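Local coordinates for putative Nitroreductase (PDB 3EO7), which binds flavin mononucleotide and probably works as an FMN-dependent oxidoreductase of the nitroreductase family, its exact substrate being unassigned, at residues Q69-L74 and P119-G124; S75-R80 and A201-R206; V114-P119 and S159-I164; P123-Y128 and H137-D142. One frame throughout, in Å; residues are numbered along the deposited sequence.

Contact 1 (Q69-L74 and P119-G124); sequences QWWQRL and PLLSPG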
# COMPACT_ATOMS: atom_id res chain seq x y z
N GLN A 69 -0.74 26.37 -13.36
CA GLN A 69 -1.49 25.85 -12.22
C GLN A 69 -1.75 24.36 -12.43
O GLN A 69 -1.68 23.58 -11.49
CB GLN A 69 -2.82 26.58 -12.02
CG GLN A 69 -2.67 28.05 -11.67
CD GLN A 69 -3.99 28.80 -11.80
OE1 GLN A 69 -5.06 28.23 -11.57
NE2 GLN A 69 -3.93 30.08 -12.17
N TRP A 70 -2.00 23.95 -13.68
CA TRP A 70 -2.23 22.53 -13.93
C TRP A 70 -0.95 21.72 -13.67
O TRP A 70 -0.98 20.71 -12.95
CB TRP A 70 -2.79 22.26 -15.32
CG TRP A 70 -3.10 20.82 -15.37
CD1 TRP A 70 -4.15 20.18 -14.74
CD2 TRP A 70 -2.26 19.78 -15.89
NE1 TRP A 70 -4.02 18.81 -14.88
CE2 TRP A 70 -2.88 18.54 -15.61
CE3 TRP A 70 -1.05 19.78 -16.60
CZ2 TRP A 70 -2.34 17.32 -16.02
CZ3 TRP A 70 -0.52 18.58 -17.00
CH2 TRP A 70 -1.16 17.37 -16.72
N TRP A 71 0.16 22.17 -14.23
CA TRP A 71 1.43 21.47 -14.06
C TRP A 71 1.82 21.41 -12.58
O TRP A 71 2.39 20.41 -12.15
CB TRP A 71 2.54 22.08 -14.89
CG TRP A 71 2.46 21.71 -16.36
CD1 TRP A 71 2.06 22.51 -17.39
CD2 TRP A 71 2.72 20.42 -16.92
NE1 TRP A 71 2.11 21.80 -18.58
CE2 TRP A 71 2.51 20.52 -18.32
CE3 TRP A 71 3.18 19.22 -16.40
CZ2 TRP A 71 2.70 19.45 -19.18
CZ3 TRP A 71 3.37 18.15 -17.25
CH2 TRP A 71 3.12 18.28 -18.63
N GLN A 72 1.54 22.46 -11.81
CA GLN A 72 1.81 22.47 -10.36
C GLN A 72 1.06 21.34 -9.66
O GLN A 72 1.60 20.67 -8.79
CB GLN A 72 1.38 23.76 -9.67
CG GLN A 72 2.30 24.95 -9.88
CD GLN A 72 1.70 26.26 -9.34
OE1 GLN A 72 0.90 26.24 -8.39
NE2 GLN A 72 2.07 27.39 -9.95
N ARG A 73 -0.19 21.12 -10.05
CA ARG A 73 -0.98 20.05 -9.45
C ARG A 73 -0.39 18.68 -9.77
O ARG A 73 -0.26 17.85 -8.88
CB ARG A 73 -2.44 20.14 -9.92
CG ARG A 73 -3.16 21.42 -9.51
CD ARG A 73 -4.47 21.54 -10.28
NE ARG A 73 -5.41 20.51 -9.85
CZ ARG A 73 -6.45 20.09 -10.55
NH1 ARG A 73 -6.70 20.57 -11.77
NH2 ARG A 73 -7.23 19.16 -10.04
N LEU A 74 -0.02 18.44 -11.04
CA LEU A 74 0.57 17.13 -11.40
C LEU A 74 1.93 16.93 -10.70
O LEU A 74 2.25 15.85 -10.20
CB LEU A 74 0.77 17.02 -12.94
CG LEU A 74 1.35 15.64 -13.39
CD1 LEU A 74 0.40 14.50 -13.00
CD2 LEU A 74 1.68 15.67 -14.91
N PRO A 119 -4.54 19.45 -24.30
CA PRO A 119 -3.77 20.57 -24.84
C PRO A 119 -2.49 20.81 -24.05
O PRO A 119 -1.58 21.41 -24.57
CB PRO A 119 -4.73 21.78 -24.75
CG PRO A 119 -6.07 21.20 -24.45
CD PRO A 119 -5.83 19.90 -23.73
N LEU A 120 -2.42 20.32 -22.81
CA LEU A 120 -1.18 20.46 -22.04
C LEU A 120 -0.29 19.22 -22.01
O LEU A 120 0.94 19.36 -21.92
CB LEU A 120 -1.48 20.88 -20.60
CG LEU A 120 -1.90 22.34 -20.39
CD1 LEU A 120 -1.99 22.61 -18.90
CD2 LEU A 120 -0.92 23.30 -21.05
N LEU A 121 -0.89 18.03 -22.08
CA LEU A 121 -0.15 16.76 -21.94
C LEU A 121 -0.35 15.85 -23.16
O LEU A 121 -1.40 15.22 -23.31
CB LEU A 121 -0.61 16.03 -20.66
CG LEU A 121 0.17 14.81 -20.22
CD1 LEU A 121 1.56 15.20 -19.82
CD2 LEU A 121 -0.55 14.06 -19.07
N SER A 122 0.69 15.77 -23.99
CA SER A 122 0.67 14.96 -25.21
C SER A 122 0.25 13.55 -24.88
O SER A 122 0.50 13.07 -23.77
CB SER A 122 2.06 14.88 -25.85
OG SER A 122 2.50 16.15 -26.21
N PRO A 123 -0.38 12.86 -25.84
CA PRO A 123 -0.79 11.50 -25.54
C PRO A 123 0.36 10.54 -25.40
O PRO A 123 1.47 10.80 -25.90
CB PRO A 123 -1.57 11.10 -26.80
CG PRO A 123 -1.07 11.95 -27.86
CD PRO A 123 -0.76 13.26 -27.20
N GLY A 124 0.10 9.42 -24.74
CA GLY A 124 1.07 8.36 -24.66
C GLY A 124 1.52 8.00 -23.27
O GLY A 124 0.77 8.15 -22.30
O HOH W 1 2.00 21.89 -22.04

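Contact 2 (S75-R80 and A201-R206); sequences SRLLFR and AITDYR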
# COMPACT_ATOMS: atom_id res chain seq x y z
N SER A 75 2.73 17.98 -10.68
CA SER A 75 4.07 17.94 -10.06
C SER A 75 3.95 17.60 -8.57
O SER A 75 4.65 16.72 -8.04
CB SER A 75 4.77 19.29 -10.26
OG SER A 75 6.03 19.32 -9.62
N ARG A 76 3.06 18.29 -7.89
CA ARG A 76 2.83 18.05 -6.47
C ARG A 76 2.23 16.68 -6.17
O ARG A 76 2.64 16.01 -5.20
CB ARG A 76 1.96 19.18 -5.90
CG ARG A 76 1.71 19.15 -4.39
CD ARG A 76 0.77 20.29 -3.95
NE ARG A 76 1.23 21.58 -4.48
CZ ARG A 76 2.09 22.39 -3.87
NH1 ARG A 76 2.61 22.08 -2.68
NH2 ARG A 76 2.44 23.54 -4.47
N LEU A 77 1.27 16.25 -7.00
CA LEU A 77 0.66 14.94 -6.84
C LEU A 77 1.73 13.85 -6.90
O LEU A 77 1.82 12.99 -6.01
CB LEU A 77 -0.44 14.72 -7.90
CG LEU A 77 -1.30 13.45 -7.74
CD1 LEU A 77 -2.66 13.65 -8.46
CD2 LEU A 77 -0.55 12.22 -8.24
N LEU A 78 2.62 13.96 -7.88
CA LEU A 78 3.64 12.93 -8.06
C LEU A 78 4.69 13.00 -6.96
O LEU A 78 5.10 11.97 -6.40
CB LEU A 78 4.25 13.01 -9.43
CG LEU A 78 3.37 12.56 -10.62
CD1 LEU A 78 3.99 13.02 -11.97
CD2 LEU A 78 3.20 11.04 -10.55
N PHE A 79 5.10 14.21 -6.62
CA PHE A 79 6.15 14.38 -5.61
C PHE A 79 5.74 13.90 -4.22
O PHE A 79 6.52 13.27 -3.50
CB PHE A 79 6.63 15.82 -5.55
CG PHE A 79 7.84 15.98 -4.70
CD1 PHE A 79 9.06 15.45 -5.12
CD2 PHE A 79 7.75 16.56 -3.44
CE1 PHE A 79 10.18 15.52 -4.33
CE2 PHE A 79 8.88 16.65 -2.63
CZ PHE A 79 10.09 16.12 -3.08
N ARG A 80 4.51 14.21 -3.83
CA ARG A 80 4.03 13.82 -2.52
C ARG A 80 3.75 12.32 -2.52
O ARG A 80 3.72 11.70 -1.47
CB ARG A 80 2.76 14.59 -2.15
CG ARG A 80 2.93 16.12 -1.96
CD ARG A 80 3.39 16.48 -0.57
NE ARG A 80 3.67 17.92 -0.45
CZ ARG A 80 4.89 18.48 -0.34
NH1 ARG A 80 6.01 17.76 -0.32
NH2 ARG A 80 4.98 19.80 -0.23
N ALA A 201 -6.02 14.24 -3.11
CA ALA A 201 -6.92 15.14 -2.39
C ALA A 201 -6.33 16.55 -2.31
O ALA A 201 -7.03 17.55 -2.53
CB ALA A 201 -7.23 14.60 -0.97
N ILE A 202 -5.04 16.61 -2.00
CA ILE A 202 -4.29 17.88 -1.85
C ILE A 202 -4.35 18.70 -3.13
O ILE A 202 -4.43 19.93 -3.07
CB ILE A 202 -2.81 17.62 -1.41
CG1 ILE A 202 -2.75 17.10 0.04
CG2 ILE A 202 -1.94 18.90 -1.52
CD1 ILE A 202 -1.41 16.44 0.42
N THR A 203 -4.37 18.02 -4.27
CA THR A 203 -4.34 18.64 -5.59
C THR A 203 -5.69 18.58 -6.36
O THR A 203 -5.73 18.76 -7.58
CB THR A 203 -3.20 18.06 -6.43
OG1 THR A 203 -3.33 16.65 -6.51
CG2 THR A 203 -1.81 18.43 -5.83
N ASP A 204 -6.78 18.38 -5.63
CA ASP A 204 -8.13 18.34 -6.21
C ASP A 204 -8.34 17.28 -7.29
O ASP A 204 -9.01 17.52 -8.29
CB ASP A 204 -8.57 19.73 -6.69
CG ASP A 204 -8.65 20.71 -5.57
OD1 ASP A 204 -9.31 20.42 -4.56
OD2 ASP A 204 -8.05 21.78 -5.72
N TYR A 205 -7.71 16.14 -7.07
CA TYR A 205 -7.86 14.96 -7.92
C TYR A 205 -8.44 13.84 -7.07
O TYR A 205 -8.36 13.89 -5.82
CB TYR A 205 -6.51 14.49 -8.48
CG TYR A 205 -6.14 15.11 -9.80
CD1 TYR A 205 -6.69 14.61 -10.97
CD2 TYR A 205 -5.29 16.19 -9.89
CE1 TYR A 205 -6.40 15.15 -12.19
CE2 TYR A 205 -4.98 16.74 -11.14
CZ TYR A 205 -5.55 16.20 -12.27
OH TYR A 205 -5.30 16.69 -13.54
N ARG A 206 -9.06 12.88 -7.74
CA ARG A 206 -9.50 11.64 -7.09
C ARG A 206 -9.06 10.47 -7.98
O ARG A 206 -9.43 10.39 -9.17
CB ARG A 206 -11.00 11.55 -6.87
CG ARG A 206 -11.35 10.25 -6.10
CD ARG A 206 -12.81 9.99 -6.06
NE ARG A 206 -13.12 8.98 -5.05
CZ ARG A 206 -13.08 7.67 -5.23
NH1 ARG A 206 -12.74 7.12 -6.40
NH2 ARG A 206 -13.39 6.88 -4.22

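Contact 3 (V114-P119 and S159-I164); sequences VSRGTP and STQLAI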
# COMPACT_ATOMS: atom_id res chain seq x y z
N VAL A 114 -0.22 7.78 -17.95
CA VAL A 114 -0.78 7.54 -19.29
C VAL A 114 -1.64 8.73 -19.64
O VAL A 114 -2.51 9.11 -18.86
CB VAL A 114 -1.57 6.23 -19.39
CG1 VAL A 114 -2.16 6.06 -20.80
CG2 VAL A 114 -0.69 5.06 -19.04
N SER A 115 -1.38 9.35 -20.79
CA SER A 115 -2.16 10.51 -21.22
C SER A 115 -3.09 10.19 -22.38
O SER A 115 -2.67 9.64 -23.40
CB SER A 115 -1.24 11.65 -21.62
OG SER A 115 -2.00 12.75 -22.14
N ARG A 116 -4.32 10.61 -22.24
CA ARG A 116 -5.29 10.52 -23.31
C ARG A 116 -4.97 11.51 -24.43
O ARG A 116 -5.45 11.35 -25.57
CB ARG A 116 -6.68 10.82 -22.76
CG ARG A 116 -7.82 10.45 -23.72
CD ARG A 116 -9.11 10.48 -22.93
NE ARG A 116 -10.20 9.90 -23.71
CZ ARG A 116 -11.41 9.64 -23.22
NH1 ARG A 116 -11.68 9.91 -21.96
NH2 ARG A 116 -12.34 9.09 -23.98
N GLY A 117 -4.24 12.58 -24.10
CA GLY A 117 -3.88 13.63 -25.05
C GLY A 117 -4.73 14.84 -24.76
O GLY A 117 -5.93 14.84 -25.02
N THR A 118 -4.12 15.84 -24.15
CA THR A 118 -4.81 17.07 -23.79
C THR A 118 -4.00 18.22 -24.36
O THR A 118 -2.88 18.02 -24.80
CB THR A 118 -4.90 17.22 -22.25
OG1 THR A 118 -3.63 17.60 -21.69
CG2 THR A 118 -5.38 15.93 -21.60
N PRO A 119 -4.54 19.45 -24.30
CA PRO A 119 -3.77 20.57 -24.84
C PRO A 119 -2.49 20.81 -24.05
O PRO A 119 -1.58 21.41 -24.57
CB PRO A 119 -4.73 21.78 -24.75
CG PRO A 119 -6.07 21.20 -24.45
CD PRO A 119 -5.83 19.90 -23.73
N SER A 159 -14.34 9.22 -18.55
CA SER A 159 -14.45 10.60 -18.06
C SER A 159 -13.11 11.34 -17.90
O SER A 159 -13.03 12.57 -17.93
CB SER A 159 -15.08 10.56 -16.64
OG SER A 159 -15.79 9.34 -16.39
N THR A 160 -12.05 10.56 -17.78
CA THR A 160 -10.74 11.09 -17.43
C THR A 160 -9.80 11.23 -18.62
O THR A 160 -10.05 10.70 -19.71
CB THR A 160 -10.13 10.19 -16.33
OG1 THR A 160 -10.08 8.84 -16.80
CG2 THR A 160 -10.96 10.30 -15.04
N GLN A 161 -8.72 11.97 -18.38
CA GLN A 161 -7.73 12.33 -19.38
C GLN A 161 -6.31 11.83 -19.10
O GLN A 161 -5.42 11.95 -19.95
CB GLN A 161 -7.69 13.87 -19.47
CG GLN A 161 -9.06 14.46 -19.74
CD GLN A 161 -9.52 14.15 -21.14
OE1 GLN A 161 -8.73 14.20 -22.08
NE2 GLN A 161 -10.82 13.84 -21.29
N LEU A 162 -6.09 11.34 -17.88
CA LEU A 162 -4.83 10.74 -17.54
C LEU A 162 -5.03 9.69 -16.45
O LEU A 162 -6.01 9.70 -15.74
CB LEU A 162 -3.78 11.77 -17.11
CG LEU A 162 -3.84 12.46 -15.76
CD1 LEU A 162 -2.55 13.24 -15.58
CD2 LEU A 162 -5.06 13.35 -15.66
N ALA A 163 -4.07 8.79 -16.36
CA ALA A 163 -4.08 7.71 -15.40
C ALA A 163 -2.67 7.43 -14.94
O ALA A 163 -1.70 7.59 -15.70
CB ALA A 163 -4.66 6.41 -16.03
N ILE A 164 -2.57 7.03 -13.69
CA ILE A 164 -1.33 6.48 -13.20
C ILE A 164 -1.46 4.96 -13.35
O ILE A 164 -2.52 4.39 -13.14
CB ILE A 164 -1.11 6.84 -11.70
CG1 ILE A 164 -0.57 8.26 -11.61
CG2 ILE A 164 -0.09 5.89 -11.03
CD1 ILE A 164 -0.47 8.84 -10.14
O HOH W 2 -8.38 13.71 -24.45

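Contact 4 (P123-Y128 and H137-D142); sequences PGLYNY and HYWESD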
# COMPACT_ATOMS: atom_id res chain seq x y z
N PRO A 123 -0.38 12.86 -25.84
CA PRO A 123 -0.79 11.50 -25.54
C PRO A 123 0.36 10.54 -25.40
O PRO A 123 1.47 10.80 -25.90
CB PRO A 123 -1.57 11.10 -26.80
CG PRO A 123 -1.07 11.95 -27.86
CD PRO A 123 -0.76 13.26 -27.20
N GLY A 124 0.10 9.42 -24.74
CA GLY A 124 1.07 8.36 -24.66
C GLY A 124 1.52 8.00 -23.27
O GLY A 124 0.77 8.15 -22.30
N LEU A 125 2.76 7.51 -23.21
CA LEU A 125 3.33 6.94 -22.01
C LEU A 125 4.46 7.75 -21.42
O LEU A 125 5.37 8.20 -22.11
CB LEU A 125 3.87 5.53 -22.34
CG LEU A 125 2.90 4.63 -23.10
CD1 LEU A 125 3.66 3.33 -23.54
CD2 LEU A 125 1.62 4.36 -22.28
N TYR A 126 4.38 7.93 -20.11
CA TYR A 126 5.37 8.67 -19.34
C TYR A 126 5.82 7.85 -18.12
O TYR A 126 5.00 7.26 -17.41
CB TYR A 126 4.79 9.98 -18.81
CG TYR A 126 4.25 10.94 -19.86
CD1 TYR A 126 3.02 10.72 -20.48
CD2 TYR A 126 4.95 12.09 -20.19
CE1 TYR A 126 2.53 11.60 -21.42
CE2 TYR A 126 4.46 12.98 -21.11
CZ TYR A 126 3.26 12.73 -21.73
OH TYR A 126 2.84 13.63 -22.66
N ASN A 127 7.13 7.81 -17.88
CA ASN A 127 7.67 7.19 -16.69
C ASN A 127 8.05 8.30 -15.71
O ASN A 127 8.74 9.26 -16.09
CB ASN A 127 8.89 6.33 -17.01
CG ASN A 127 9.51 5.73 -15.76
OD1 ASN A 127 10.54 6.20 -15.33
ND2 ASN A 127 8.83 4.75 -15.14
N TYR A 128 7.67 8.13 -14.46
CA TYR A 128 8.04 9.08 -13.41
C TYR A 128 9.47 8.80 -12.90
O TYR A 128 9.77 7.73 -12.39
CB TYR A 128 7.03 9.06 -12.23
CG TYR A 128 7.47 10.04 -11.15
CD1 TYR A 128 7.57 11.41 -11.42
CD2 TYR A 128 7.83 9.58 -9.89
CE1 TYR A 128 8.06 12.30 -10.46
CE2 TYR A 128 8.27 10.47 -8.89
CZ TYR A 128 8.39 11.82 -9.19
OH TYR A 128 8.85 12.64 -8.20
N HIS A 137 8.70 11.09 -21.45
CA HIS A 137 7.66 10.76 -22.41
C HIS A 137 8.30 9.81 -23.40
O HIS A 137 8.92 10.22 -24.37
CB HIS A 137 7.16 12.03 -23.06
CG HIS A 137 5.94 11.88 -23.90
ND1 HIS A 137 5.58 12.80 -24.87
CD2 HIS A 137 4.98 10.93 -23.91
CE1 HIS A 137 4.44 12.43 -25.42
NE2 HIS A 137 4.06 11.29 -24.87
N TYR A 138 8.17 8.52 -23.13
CA TYR A 138 8.88 7.55 -23.94
C TYR A 138 8.09 6.99 -25.09
O TYR A 138 8.65 6.24 -25.88
CB TYR A 138 9.46 6.44 -23.10
CG TYR A 138 8.49 5.50 -22.44
CD1 TYR A 138 7.99 5.76 -21.18
CD2 TYR A 138 8.18 4.27 -23.03
CE1 TYR A 138 7.11 4.86 -20.54
CE2 TYR A 138 7.30 3.36 -22.41
CZ TYR A 138 6.78 3.67 -21.15
OH TYR A 138 5.94 2.78 -20.49
N TRP A 139 6.80 7.31 -25.19
CA TRP A 139 5.99 6.81 -26.30
C TRP A 139 4.89 7.80 -26.56
O TRP A 139 4.15 8.15 -25.66
CB TRP A 139 5.41 5.43 -25.98
CG TRP A 139 4.67 4.85 -27.12
CD1 TRP A 139 3.33 4.73 -27.26
CD2 TRP A 139 5.24 4.36 -28.33
NE1 TRP A 139 3.03 4.16 -28.46
CE2 TRP A 139 4.19 3.92 -29.14
CE3 TRP A 139 6.55 4.23 -28.79
CZ2 TRP A 139 4.40 3.36 -30.40
CZ3 TRP A 139 6.76 3.68 -30.04
CH2 TRP A 139 5.69 3.25 -30.84
N GLU A 140 4.88 8.35 -27.77
CA GLU A 140 3.81 9.27 -28.13
C GLU A 140 2.92 8.64 -29.20
O GLU A 140 3.33 8.51 -30.37
CB GLU A 140 4.32 10.63 -28.61
CG GLU A 140 3.11 11.56 -28.88
CD GLU A 140 3.48 13.00 -29.15
OE1 GLU A 140 4.66 13.40 -28.94
OE2 GLU A 140 2.56 13.74 -29.57
N SER A 141 1.75 8.22 -28.80
CA SER A 141 0.72 7.69 -29.68
C SER A 141 -0.55 7.66 -28.85
O SER A 141 -0.51 7.81 -27.63
CB SER A 141 1.04 6.28 -30.20
OG SER A 141 0.74 5.29 -29.23
N ASP A 142 -1.71 7.49 -29.48
CA ASP A 142 -2.94 7.45 -28.68
C ASP A 142 -3.19 6.03 -28.23
O ASP A 142 -3.63 5.17 -29.01
CB ASP A 142 -4.17 8.00 -29.39
CG ASP A 142 -5.27 8.34 -28.40
OD1 ASP A 142 -4.99 9.13 -27.47
OD2 ASP A 142 -6.41 7.86 -28.54

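Contact 1 (Q69-L74 and P119-G124)
This is an apolar helix-to-loop contact with one water bridge, where helix 66-82 packs beside the turn that joins strands 109-115 and 124-129. Two consecutive tryptophans of the helix meet two consecutive leucines of the loop. W70 has CG anti to its backbone N (chi1 -174°), which sends the indole towards the loop; its CB lies 3.7 Å from L120 CD1, and the same methyl also reaches W70 CE3. At the far end of that indole, W70 CH2 comes within 4.1 Å of L121 CD2. W71 has its CG beside the backbone N, and its benzo end touches L121, CH2 to CD1 at 3.7 Å. W70 CZ3 sits over the centre of the W71 ring, 3.6 Å above its plane, so the two indoles brace each other. The L120 carbonyl lies at the W71 edge, O to CZ2 3.3 Å. Water 1 gives L120 O a hydrogen bond of 2.7 Å and accepts a weak one from W71 NE1. W70 NE1 is bound to Y205 OH. Apolar contacts therefore hold the two segments together, while the loop carbonyl is satisfied by water instead of by the helix.

Contact 2 (S75-R80 and A201-R206)
Helix 66-82 meets the C-terminal end of helix 181-202 and the turn that leads from it into strand 205-207. The buried part centres on T203, whose CA is 6.3 Å from the L77 CA, the closest pair of CA atoms. L77 has CG anti to its backbone N (chi1 -172°), and its CD1 touches both T203 and Y205: it stands 3.6 Å from T203 OG1 and 3.9 Å from Y205 CD2. T203 OG1 occupies the crowded position between its own N and carbonyl carbon (chi1 56°), from where it bonds back to the S199 carbonyl; L77 thus meets a hydroxyl already hydrogen-bonded to the last turn of helix 181-202. The T203 methyl turns the other way, onto the aliphatic part of R76, with CG2 3.7 Å from R76 CD.

The R76 side is the more open one: R76 and I202 keep some exposure, and I202 gives a single methyl, CG2 to R76 CD at 3.9 Å, the two side chains crossing at about a right angle. The R76 chain bends at chi3 (-51°) beyond this point, and its NH1 forms a salt bridge with E328 of helix 325-333, which R80 NE shares. One carboxylate thereby gathers two arginines from successive turns of the helix.

The turn itself is a Schellman motif: D204, at positive phi, is the C-prime residue, with D204 N bonded to A201 O at 3.2 Å and Y205 N to A200 O. Such a motif typically closes an alpha-helix, here at the passage into an edge strand of the seven-stranded antiparallel sheet.

Contact 3 (V114-P119 and S159-I164)
Two neighbouring strands of the seven-stranded antiparallel sheet, 109-115 and 162-169, pair here and then fray into loops, where the side chains of R116, Q161 and T118 take over. R116 has CG anti to its N and runs extended from CG to NE, crossing Q161 obliquely; Q161 bends at chi2 (-70°), which brings its amide alongside R116 CD, and the guanidinium and amide planes lie only 10° apart. The guanidinium turns its edge to the T160 carbonyl, NH1 to O at 2.9 Å, while its NH2 pairs with E158, so backbone and carboxylate together fix its rotation. At the root of this side chain, R116 N donates to Q161 O from above the carbonyl plane. T118 CG2 rests on Q161 as well, 3.8 Å from its CB.

Inside the sheet, V114 and A163 point to one face and form a hydrogen-bonded pair: V114 N to A163 O measures 2.7 Å and is almost straight at 172°, and A163 N returns a bond to V114 O. S115 and L162 follow as a non-hydrogen-bonded pair, with their CA-CB bonds on the opposite face. S115 OG turns back onto its own chain as an ST turn, accepting from G117 N, and also bonds to L121 O. Water 2 closes the outer end, donating to G117 O at 2.8 Å and to Q161 OE1 at a short 2.4 Å.

Contact 4 (P123-Y128 and H137-D142)
Strands 124-129 and 134-139 make a beta hairpin, whose register is shifted by one residue at a classic bulge in which Y138 and W139 both face L125. L125 N bonds to W139 O at 2.9 Å, and L125 O receives a weak bond from Y138 N.

On one face of the sheet, Y126 has CG beside its backbone N (chi1 -58°) and H137 has CG anti to its own (chi1 -170°). These torsions lay the rings in an offset stack, planes at 3° and centroids 4.0 Å apart, with Y126 OH above the centre of the imidazole. The stack leaves the imidazole edge pointing at the backbone: H137 NE2 donates to P123 O at 2.8 Å, close to the ring plane. Y126 OH is anchored to the S122 carbonyl.

Y138 takes the crowded rotamer, CG between N and the carbonyl carbon, and so swings its ring under L125, whose CB stands 3.9 Å from the ring centroid in a CH-pi contact. L125 CD1 also meets W139 CB at 3.7 Å. G124 suits its place, because a side chain there would run into W139 O, 3.2 Å from G124 CA.

Strand 109-115 flanks strand 124-129, with V114 beside L125 and S115 beside Y126. Beyond the hairpin, H137 is hydrogen-bonded through its backbone to S47 of the outermost strand 47-50, and Y138 OH to the L222 carbonyl at the end of helix 215-222.

From the N terminus, helix 66-82 supplies the first segments of contacts 1 and 2. Contact 1 closes a loop from the helix to the turn after strand 109-115; contact 2 closes a much longer one, to the end of helix 181-202, and the two cross. Contact 3 joins neighbouring strands 109-115 and 162-169, crosses contact 1, with which it shares P119, and lies within the span of contact 2. The short hairpin of contact 4 begins where contact 1 ends, sharing P123 and G124, and falls within the spans of contacts 2 and 3. S115 N to G124 O joins contact 3 to contacts 1 and 4. They tie helix 66-82 to helix 181-202 and the antiparallel sheet.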